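Local coordinates for microbial serine proteinases; subtilisin (Bacillus subtilis, PDB 2GKO), which hydrolyses peptide bonds in proteins as a cold-adapted, calcium-loaded serine protease of the subtilisin family, at residues 150-155 with 160-165; 42-47 with 74-79; 286-289 with 294-297. All coordinates share one frame; numbering follows the deposited sequence.

Contact 1: residues 150-155 with 160-165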
ATOM      1  N   ASN A 150      10.828  -8.121  13.074  1.00 13.61           N
ATOM      2  CA  ASN A 150      11.947  -8.952  12.634  1.00 13.59           C
ATOM      3  C   ASN A 150      11.721  -9.528  11.242  1.00 13.51           C
ATOM      4  O   ASN A 150      12.660  -9.634  10.448  1.00 14.33           O
ATOM      5  CB  ASN A 150      12.225 -10.058  13.632  1.00 13.99           C
ATOM      6  CG  ASN A 150      12.801  -9.527  14.945  1.00 15.09           C
ATOM      7  OD1 ASN A 150      13.174  -8.356  15.034  1.00 14.04           O
ATOM      8  ND2 ASN A 150      12.845 -10.385  15.967  1.00 14.19           N
ATOM      9  N   ALA A 151      10.464  -9.861  10.952  1.00 13.66           N
ATOM     10  CA  ALA A 151      10.074 -10.362   9.638  1.00 13.08           C
ATOM     11  C   ALA A 151      10.253  -9.276   8.587  1.00 13.05           C
ATOM     12  O   ALA A 151      10.797  -9.533   7.520  1.00 14.07           O
ATOM     13  CB  ALA A 151       8.648 -10.870   9.673  1.00 12.06           C
ATOM     14  N   VAL A 152       9.842  -8.047   8.902  1.00 13.35           N
ATOM     15  CA  VAL A 152      10.034  -6.901   8.004  1.00 13.25           C
ATOM     16  C   VAL A 152      11.504  -6.690   7.687  1.00 13.25           C
ATOM     17  O   VAL A 152      11.884  -6.524   6.530  1.00 14.08           O
ATOM     18  CB  VAL A 152       9.401  -5.606   8.575  1.00 13.60           C
ATOM     19  CG1 VAL A 152       9.875  -4.356   7.853  1.00 14.61           C
ATOM     20  CG2 VAL A 152       7.875  -5.703   8.525  1.00 12.60           C
ATOM     21  N   ASP A 153      12.331  -6.717   8.726  1.00 14.20           N
ATOM     22  CA  ASP A 153      13.757  -6.529   8.535  1.00 14.25           C
ATOM     23  C   ASP A 153      14.366  -7.650   7.689  1.00 13.40           C
ATOM     24  O   ASP A 153      15.203  -7.385   6.828  1.00 14.50           O
ATOM     25  CB  ASP A 153      14.460  -6.446   9.899  1.00 14.90           C
ATOM     26  CG  ASP A 153      14.042  -5.213  10.708  1.00 16.64           C
ATOM     27  OD1 ASP A 153      13.662  -4.188  10.095  1.00 17.72           O
ATOM     28  OD2 ASP A 153      14.091  -5.207  11.973  1.00 18.79           O
ATOM     29  N   TYR A 154      13.943  -8.878   7.941  1.00 13.49           N
ATOM     30  CA  TYR A 154      14.381 -10.053   7.190  1.00 13.36           C
ATOM     31  C   TYR A 154      14.063  -9.900   5.706  1.00 13.43           C
ATOM     32  O   TYR A 154      14.924 -10.070   4.837  1.00 12.98           O
ATOM     33  CB  TYR A 154      13.688 -11.270   7.767  1.00 13.74           C
ATOM     34  CG  TYR A 154      13.913 -12.585   7.057  1.00 14.71           C
ATOM     35  CD1 TYR A 154      15.002 -13.388   7.360  1.00 15.19           C
ATOM     36  CD2 TYR A 154      12.993 -13.054   6.115  1.00 14.42           C
ATOM     37  CE1 TYR A 154      15.192 -14.599   6.724  1.00 16.26           C
ATOM     38  CE2 TYR A 154      13.162 -14.283   5.486  1.00 15.50           C
ATOM     39  CZ  TYR A 154      14.269 -15.043   5.788  1.00 17.40           C
ATOM     40  OH  TYR A 154      14.454 -16.253   5.178  1.00 17.52           O
ATOM     41  N   ALA A 155      12.810  -9.568   5.422  1.00 13.08           N
ATOM     42  CA  ALA A 155      12.392  -9.384   4.030  1.00 12.98           C
ATOM     43  C   ALA A 155      13.090  -8.220   3.340  1.00 13.44           C
ATOM     44  O   ALA A 155      13.488  -8.335   2.192  1.00 13.10           O
ATOM     45  CB  ALA A 155      10.868  -9.215   3.963  1.00 12.58           C
ATOM     46  N   VAL A 160      13.085  -7.069  -0.553  1.00 12.20           N
ATOM     47  CA  VAL A 160      11.654  -6.792  -0.645  1.00 12.35           C
ATOM     48  C   VAL A 160      11.397  -5.348  -0.216  1.00 11.90           C
ATOM     49  O   VAL A 160      11.977  -4.867   0.760  1.00 12.27           O
ATOM     50  CB  VAL A 160      10.835  -7.782   0.225  1.00 11.98           C
ATOM     51  CG1 VAL A 160       9.345  -7.459   0.206  1.00 12.78           C
ATOM     52  CG2 VAL A 160      11.081  -9.205  -0.223  1.00 11.27           C
ATOM     53  N   LEU A 161      10.581  -4.629  -0.985  1.00 11.44           N
ATOM     54  CA  LEU A 161      10.116  -3.302  -0.606  1.00 11.51           C
ATOM     55  C   LEU A 161       8.822  -3.448   0.197  1.00 11.69           C
ATOM     56  O   LEU A 161       7.907  -4.123  -0.236  1.00 11.76           O
ATOM     57  CB  LEU A 161       9.866  -2.443  -1.824  1.00 11.90           C
ATOM     58  CG  LEU A 161       9.437  -1.002  -1.554  1.00 12.90           C
ATOM     59  CD1 LEU A 161      10.487  -0.228  -0.771  1.00 12.36           C
ATOM     60  CD2 LEU A 161       9.178  -0.322  -2.856  1.00 13.25           C
ATOM     61  N   ILE A 162       8.772  -2.839   1.373  1.00 10.88           N
ATOM     62  CA  ILE A 162       7.608  -2.952   2.256  1.00 11.36           C
ATOM     63  C   ILE A 162       6.892  -1.605   2.376  1.00 10.92           C
ATOM     64  O   ILE A 162       7.473  -0.630   2.807  1.00 11.04           O
ATOM     65  CB  ILE A 162       8.009  -3.468   3.645  1.00 11.26           C
ATOM     66  CG1 ILE A 162       8.611  -4.884   3.548  1.00 13.41           C
ATOM     67  CG2 ILE A 162       6.803  -3.479   4.554  1.00 11.06           C
ATOM     68  CD1 ILE A 162      10.078  -4.949   3.718  1.00 16.22           C
ATOM     69  N   ILE A 163       5.630  -1.582   1.974  1.00 10.05           N
ATOM     70  CA  ILE A 163       4.769  -0.402   2.061  1.00  9.29           C
ATOM     71  C   ILE A 163       3.681  -0.703   3.075  1.00  9.31           C
ATOM     72  O   ILE A 163       3.133  -1.795   3.074  1.00  9.23           O
ATOM     73  CB  ILE A 163       4.116  -0.071   0.684  1.00  8.75           C
ATOM     74  CG1 ILE A 163       5.141  -0.108  -0.463  1.00 10.40           C
ATOM     75  CG2 ILE A 163       3.356   1.276   0.743  1.00  9.98           C
ATOM     76  CD1 ILE A 163       6.244   0.870  -0.340  1.00 11.27           C
ATOM     77  N   ALA A 164       3.379   0.253   3.947  1.00  9.20           N
ATOM     78  CA  ALA A 164       2.361   0.059   4.972  1.00  8.38           C
ATOM     79  C   ALA A 164       1.555   1.313   5.243  1.00  8.23           C
ATOM     80  O   ALA A 164       2.030   2.424   5.099  1.00  9.04           O
ATOM     81  CB  ALA A 164       3.014  -0.402   6.265  1.00  8.77           C
ATOM     82  N   ALA A 165       0.345   1.103   5.727  1.00  8.51           N
ATOM     83  CA  ALA A 165      -0.490   2.169   6.223  1.00  8.25           C
ATOM     84  C   ALA A 165       0.181   2.893   7.395  1.00  8.61           C
ATOM     85  O   ALA A 165       0.722   2.256   8.292  1.00  8.84           O
ATOM     86  CB  ALA A 165      -1.797   1.594   6.685  1.00  7.63           C
TER
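I162 reaches from strand 161-165 to V152 and A155 on helix 146-157, and its side chain can be traced outward atom by atom. CB points at the helix, yet no atom of 150-155 lies within 4.2 Å of CB or of CG1. CG1 stands opposite the carbonyl carbon (chi1 -62°), and the second torsion, 106°, is far from a staggered value. The terminal methyl does the touching: I162 CD1 lies 3.7 Å from V152 O, a carbonyl oxygen of the helix. The same methyl is 4.2 Å from V152 CG1, the two side chains meeting at a slant, and 4.3 Å from A155 CB. CD1 thus lies against V152 and A155, three residues apart on the helix.

Nearer the turn, V160 N donates to A155 O (3.0 Å, N-H...O 159°), an i+5 to i bond just past the helix. V160 CB follows its amide in, 3.3 Å from A155 O, and lies 4.0 Å from A155 CB, so apolar carbon closes over the bonded oxygen.

All four touching residues are buried. The contact joins the last two elements of the beta-alpha-beta unit 133-137, 146-157, 161-165: V152 and I162 both also touch M137 of the first strand, A155 packs on I119 of helix 112-129, and L161, facing away, meets helix 248-265.

Contact 2: residues 42-47 with 74-79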
ATOM      1  N   PRO A  42     -13.578 -10.038 -11.465  1.00 11.26           N
ATOM      2  CA  PRO A  42     -13.222  -9.816 -12.869  1.00 11.80           C
ATOM      3  C   PRO A  42     -12.113  -8.812 -13.118  1.00 11.30           C
ATOM      4  O   PRO A  42     -11.438  -8.902 -14.124  1.00 11.82           O
ATOM      5  CB  PRO A  42     -14.526  -9.289 -13.505  1.00 12.59           C
ATOM      6  CG  PRO A  42     -15.520  -9.220 -12.471  1.00 14.10           C
ATOM      7  CD  PRO A  42     -15.005  -9.854 -11.202  1.00 11.81           C
ATOM      8  N   ASP A  43     -11.942  -7.852 -12.220  1.00 10.67           N
ATOM      9  CA  ASP A  43     -10.906  -6.843 -12.385  1.00 10.17           C
ATOM     10  C   ASP A  43      -9.593  -7.215 -11.709  1.00 10.61           C
ATOM     11  O   ASP A  43      -8.653  -6.447 -11.778  1.00  9.18           O
ATOM     12  CB  ASP A  43     -11.359  -5.505 -11.815  1.00 10.40           C
ATOM     13  CG  ASP A  43     -12.648  -5.010 -12.415  1.00 12.52           C
ATOM     14  OD1 ASP A  43     -13.022  -5.452 -13.528  1.00 12.26           O
ATOM     15  OD2 ASP A  43     -13.344  -4.181 -11.821  1.00 11.69           O
ATOM     16  N   LEU A  44      -9.530  -8.404 -11.114  1.00 10.63           N
ATOM     17  CA  LEU A  44      -8.290  -8.890 -10.453  1.00 10.72           C
ATOM     18  C   LEU A  44      -7.788 -10.226 -10.948  1.00 11.47           C
ATOM     19  O   LEU A  44      -6.602 -10.485 -10.891  1.00 10.73           O
ATOM     20  CB  LEU A  44      -8.492  -9.003  -8.936  1.00 10.71           C
ATOM     21  CG  LEU A  44      -8.853  -7.724  -8.196  1.00 10.72           C
ATOM     22  CD1 LEU A  44      -9.182  -8.020  -6.738  1.00 10.80           C
ATOM     23  CD2 LEU A  44      -7.702  -6.754  -8.279  1.00 12.06           C
ATOM     24  N   SER A  45      -8.690 -11.060 -11.459  1.00 12.33           N
ATOM     25  CA  SER A  45      -8.408 -12.472 -11.710  1.00 12.83           C
ATOM     26  C   SER A  45      -7.198 -12.700 -12.605  1.00 12.59           C
ATOM     27  O   SER A  45      -6.392 -13.602 -12.381  1.00 12.22           O
ATOM     28  CB  SER A  45      -9.638 -13.117 -12.350  1.00 13.08           C
ATOM     29  OG  SER A  45      -9.376 -14.489 -12.622  1.00 18.15           O
ATOM     30  N   ASN A  46      -7.071 -11.878 -13.626  1.00 14.16           N
ATOM     31  CA  ASN A  46      -6.003 -12.051 -14.584  1.00 14.35           C
ATOM     32  C   ASN A  46      -4.622 -11.706 -14.037  1.00 12.63           C
ATOM     33  O   ASN A  46      -3.612 -12.051 -14.652  1.00 12.60           O
ATOM     34  CB  ASN A  46      -6.281 -11.212 -15.818  1.00 15.69           C
ATOM     35  CG  ASN A  46      -6.492 -12.065 -17.058  1.00 21.86           C
ATOM     36  OD1 ASN A  46      -7.306 -13.003 -17.076  1.00 29.28           O
ATOM     37  ND2 ASN A  46      -5.777 -11.722 -18.108  1.00 28.13           N
ATOM     38  N   ASN A  47      -4.578 -10.978 -12.916  1.00 11.26           N
ATOM     39  CA  ASN A  47      -3.320 -10.652 -12.264  1.00 10.42           C
ATOM     40  C   ASN A  47      -2.972 -11.594 -11.113  1.00  9.82           C
ATOM     41  O   ASN A  47      -1.894 -11.499 -10.548  1.00 10.07           O
ATOM     42  CB  ASN A  47      -3.292  -9.206 -11.784  1.00 10.25           C
ATOM     43  CG  ASN A  47      -3.048  -8.240 -12.924  1.00 11.71           C
ATOM     44  OD1 ASN A  47      -2.426  -8.613 -13.918  1.00 12.75           O
ATOM     45  ND2 ASN A  47      -3.496  -6.997 -12.777  1.00  9.52           N
ATOM     46  N   HIS A  74     -10.196  -4.876  -1.712  1.00  8.02           N
ATOM     47  CA  HIS A  74     -10.232  -3.420  -1.928  1.00  7.64           C
ATOM     48  C   HIS A  74      -8.811  -2.877  -2.158  1.00  8.52           C
ATOM     49  O   HIS A  74      -8.507  -2.182  -3.133  1.00  8.12           O
ATOM     50  CB  HIS A  74     -10.957  -2.750  -0.732  1.00  8.36           C
ATOM     51  CG  HIS A  74     -11.408  -1.356  -1.011  1.00  6.86           C
ATOM     52  ND1 HIS A  74     -10.530  -0.310  -1.123  1.00  8.42           N
ATOM     53  CD2 HIS A  74     -12.646  -0.837  -1.209  1.00 10.17           C
ATOM     54  CE1 HIS A  74     -11.203   0.789  -1.434  1.00  9.04           C
ATOM     55  NE2 HIS A  74     -12.485   0.493  -1.509  1.00  7.79           N
ATOM     56  N   VAL A  75      -7.920  -3.263  -1.261  1.00  7.77           N
ATOM     57  CA  VAL A  75      -6.532  -2.899  -1.325  1.00  7.97           C
ATOM     58  C   VAL A  75      -5.868  -3.394  -2.598  1.00  7.39           C
ATOM     59  O   VAL A  75      -5.155  -2.646  -3.257  1.00  8.18           O
ATOM     60  CB  VAL A  75      -5.841  -3.449  -0.034  1.00  7.99           C
ATOM     61  CG1 VAL A  75      -4.341  -3.374  -0.099  1.00  9.50           C
ATOM     62  CG2 VAL A  75      -6.379  -2.682   1.178  1.00  9.73           C
ATOM     63  N   ALA A  76      -6.085  -4.668  -2.935  1.00  7.66           N
ATOM     64  CA  ALA A  76      -5.542  -5.223  -4.170  1.00  7.91           C
ATOM     65  C   ALA A  76      -6.011  -4.440  -5.405  1.00  7.69           C
ATOM     66  O   ALA A  76      -5.207  -4.169  -6.304  1.00  8.47           O
ATOM     67  CB  ALA A  76      -5.918  -6.657  -4.308  1.00  7.92           C
ATOM     68  N   GLY A  77      -7.266  -4.018  -5.392  1.00  8.71           N
ATOM     69  CA  GLY A  77      -7.838  -3.285  -6.514  1.00  8.63           C
ATOM     70  C   GLY A  77      -7.182  -1.926  -6.705  1.00  9.00           C
ATOM     71  O   GLY A  77      -6.932  -1.507  -7.840  1.00  9.90           O
ATOM     72  N   SER A  78      -6.881  -1.226  -5.619  1.00  9.04           N
ATOM     73  CA  SER A  78      -6.252   0.074  -5.760  1.00  9.00           C
ATOM     74  C   SER A  78      -4.854  -0.100  -6.315  1.00  9.44           C
ATOM     75  O   SER A  78      -4.364   0.728  -7.090  1.00  9.07           O
ATOM     76  CB  SER A  78      -6.220   0.849  -4.431  1.00  8.45           C
ATOM     77  OG  SER A  78      -7.537   1.147  -3.976  1.00  8.81           O
ATOM     78  N   ALA A  79      -4.180  -1.180  -5.906  1.00  8.49           N
ATOM     79  CA  ALA A  79      -2.822  -1.432  -6.346  1.00  8.85           C
ATOM     80  C   ALA A  79      -2.738  -1.868  -7.820  1.00  8.84           C
ATOM     81  O   ALA A  79      -1.833  -1.431  -8.543  1.00  9.01           O
ATOM     82  CB  ALA A  79      -2.173  -2.497  -5.458  1.00  9.12           C
TER
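Apolar packing of one leucine against a helix defines this buried contact: L44, in the loop between strands 29-34 and 48-53, presses on A76 and G77 of helix 71-80. No hydrogen bond crosses between the segments, and the summed buried surface is just 98 Å². The backbones come nearest at L44 and G77, whose CA atoms are 6.9 Å apart, close enough for a leucine side chain to span the gap.

In L44 a chi1 of -60° sets CG opposite the carbonyl carbon, and together with a chi2 of 173° this turns both methyls to the helix. CD2 rests alongside the A76-G77 peptide, 3.9 Å from G77 CA and 4.1 Å from A76 C, so this methyl lies on main-chain atoms of both residues. The other branch meets a side chain instead, L44 CD1 standing 4.3 Å from A76 CB.

In the subtilase fold this helix packs on the central, largely parallel sheet: V75 touches V32 and D34 of strand 29-34, and A79 touches I30. Its first residue, H71, belongs to the pocket that holds phenylmethanesulfonic acid.

The loop has its own internal support, N47 N bonding to L44 O at 2.9 Å. V37 and T236 also touch the leucine, and N47 ND2 bonds to L80 O at the far end of the helix.

Contact 3: residues 286-289 with 294-297; sequences DILS and GSGD. With CA (calcium ion), chain D.
A chi1 of -168° stretches the D286 side chain away from its own backbone N and sets its carboxylate between a calcium ion and G296. The two oxygens divide the work. OD1 binds the metal at 2.3 Å, while D286 OD2 accepts from G296 N at 2.7 Å, met on the syn side, 20° out of the carboxylate plane. Together the metal bond and this nearly straight hydrogen bond (166°) hold the rotation of the group.

Main-chain carbonyls supply most of the other ligands: I287 O binds calcium at 2.4 Å, and G294 O and G296 O come in from the second segment. I287 O and G296 O stand on nearly opposite sides of the ion, as do G294 O and a water. This water also accepts from I287 N at 3.1 Å, linking metal to backbone. I287 O and G294 O are 3.2 Å apart, a closeness the shared cation explains.

Beside the site, L288 CD2 packs 3.7 Å from S295 CA. G296 has a positive phi, readily adopted by glycine. With D298 OD2 as sixth ligand, the arrangement is consistent with an octahedral calcium site in a surface loop, one of the calcium sites of this subtilisin.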
ATOM      1  N   ASP A 286       5.447  18.485  -2.473  1.00 18.55           N
ATOM      2  CA  ASP A 286       5.278  18.871  -1.078  1.00 17.75           C
ATOM      3  C   ASP A 286       3.800  19.063  -0.747  1.00 16.98           C
ATOM      4  O   ASP A 286       3.100  19.812  -1.417  1.00 16.36           O
ATOM      5  CB  ASP A 286       6.033  20.195  -0.891  1.00 17.81           C
ATOM      6  CG  ASP A 286       6.200  20.587   0.543  1.00 20.09           C
ATOM      7  OD1 ASP A 286       5.630  19.927   1.449  1.00 18.84           O
ATOM      8  OD2 ASP A 286       6.902  21.568   0.865  1.00 18.31           O
ATOM      9  N   ILE A 287       3.312  18.327   0.256  1.00 16.28           N
ATOM     10  CA  ILE A 287       1.953  18.473   0.724  1.00 15.55           C
ATOM     11  C   ILE A 287       1.931  19.559   1.786  1.00 15.93           C
ATOM     12  O   ILE A 287       2.746  19.556   2.699  1.00 15.40           O
ATOM     13  CB  ILE A 287       1.414  17.106   1.270  1.00 15.33           C
ATOM     14  CG1 ILE A 287       1.204  16.122   0.104  1.00 14.82           C
ATOM     15  CG2 ILE A 287       0.131  17.308   2.104  1.00 15.12           C
ATOM     16  CD1 ILE A 287       0.051  16.456  -0.840  1.00 14.01           C
ATOM     17  N   LEU A 288       0.980  20.471   1.666  1.00 16.27           N
ATOM     18  CA  LEU A 288       0.986  21.697   2.460  1.00 16.87           C
ATOM     19  C   LEU A 288      -0.265  21.897   3.288  1.00 16.99           C
ATOM     20  O   LEU A 288      -0.430  22.943   3.908  1.00 18.83           O
ATOM     21  CB  LEU A 288       1.145  22.910   1.514  1.00 17.07           C
ATOM     22  CG  LEU A 288       2.432  22.951   0.709  1.00 17.33           C
ATOM     23  CD1 LEU A 288       2.351  24.111  -0.301  1.00 18.76           C
ATOM     24  CD2 LEU A 288       3.615  23.109   1.611  1.00 16.81           C
ATOM     25  N   SER A 289      -1.172  20.925   3.306  1.00 16.36           N
ATOM     26  CA  SER A 289      -2.426  21.127   4.015  1.00 15.82           C
ATOM     27  C   SER A 289      -2.848  19.880   4.763  1.00 15.48           C
ATOM     28  O   SER A 289      -2.506  18.765   4.375  1.00 14.96           O
ATOM     29  CB  SER A 289      -3.538  21.563   3.077  1.00 16.15           C
ATOM     30  OG  SER A 289      -3.716  20.675   1.997  1.00 16.05           O
ATOM     31  N   GLY A 294       2.881  21.262   6.521  1.00 16.57           N
ATOM     32  CA  GLY A 294       3.415  22.553   6.115  1.00 16.92           C
ATOM     33  C   GLY A 294       4.535  22.378   5.123  1.00 17.26           C
ATOM     34  O   GLY A 294       4.730  21.328   4.527  1.00 16.03           O
ATOM     35  N   SER A 295       5.297  23.444   4.939  1.00 17.22           N
ATOM     36  CA  SER A 295       6.408  23.402   4.013  1.00 17.97           C
ATOM     37  C   SER A 295       7.404  22.339   4.418  1.00 17.12           C
ATOM     38  O   SER A 295       7.742  22.198   5.590  1.00 17.34           O
ATOM     39  CB  SER A 295       7.072  24.782   3.940  1.00 18.28           C
ATOM     40  OG  SER A 295       6.097  25.745   3.561  1.00 23.54           O
ATOM     41  N   GLY A 296       7.868  21.584   3.427  1.00 16.25           N
ATOM     42  CA  GLY A 296       8.849  20.557   3.634  1.00 16.73           C
ATOM     43  C   GLY A 296       8.327  19.256   4.222  1.00 16.38           C
ATOM     44  O   GLY A 296       7.138  18.928   4.147  1.00 17.90           O
ATOM     45  N   ASP A 297       9.255  18.519   4.799  1.00 16.30           N
ATOM     46  CA  ASP A 297       9.005  17.193   5.342  1.00 15.67           C
ATOM     47  C   ASP A 297       8.275  17.379   6.679  1.00 15.66           C
ATOM     48  O   ASP A 297       8.829  17.979   7.598  1.00 16.85           O
ATOM     49  CB  ASP A 297      10.355  16.499   5.517  1.00 15.80           C
ATOM     50  CG  ASP A 297      10.272  15.216   6.274  1.00 15.87           C
ATOM     51  OD1 ASP A 297      11.314  14.834   6.826  1.00 16.84           O
ATOM     52  OD2 ASP A 297       9.211  14.537   6.375  1.00 15.58           O
TER
HETATM   53 CA    CA D 612       4.915  19.300   3.554  1.00 15.12          CA
HETATM   54  O   HOH W   1       4.876  17.037   2.656  1.00 13.78           O

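How the contacts relate
The three contacts follow one another along the chain, and none touches another. Contacts 1 and 2 are both buried and come closest, about 8 Å between nearest atoms and 21 Å between centres; each packs a helix. Contact 1 reaches the phenylmethanesulfonic acid pocket through A165, while the A76 side chain of contact 2 stays about 12 Å from the ligand. Contact 3 is a surface site held by metal bonds, its centre about 26 Å from that of contact 1 and 31 Å from that of contact 2, which lies across the chain's centre. Another bound calcium is about 11 Å from G296, so contact 3 belongs to a region with two calcium sites, away from the pocket.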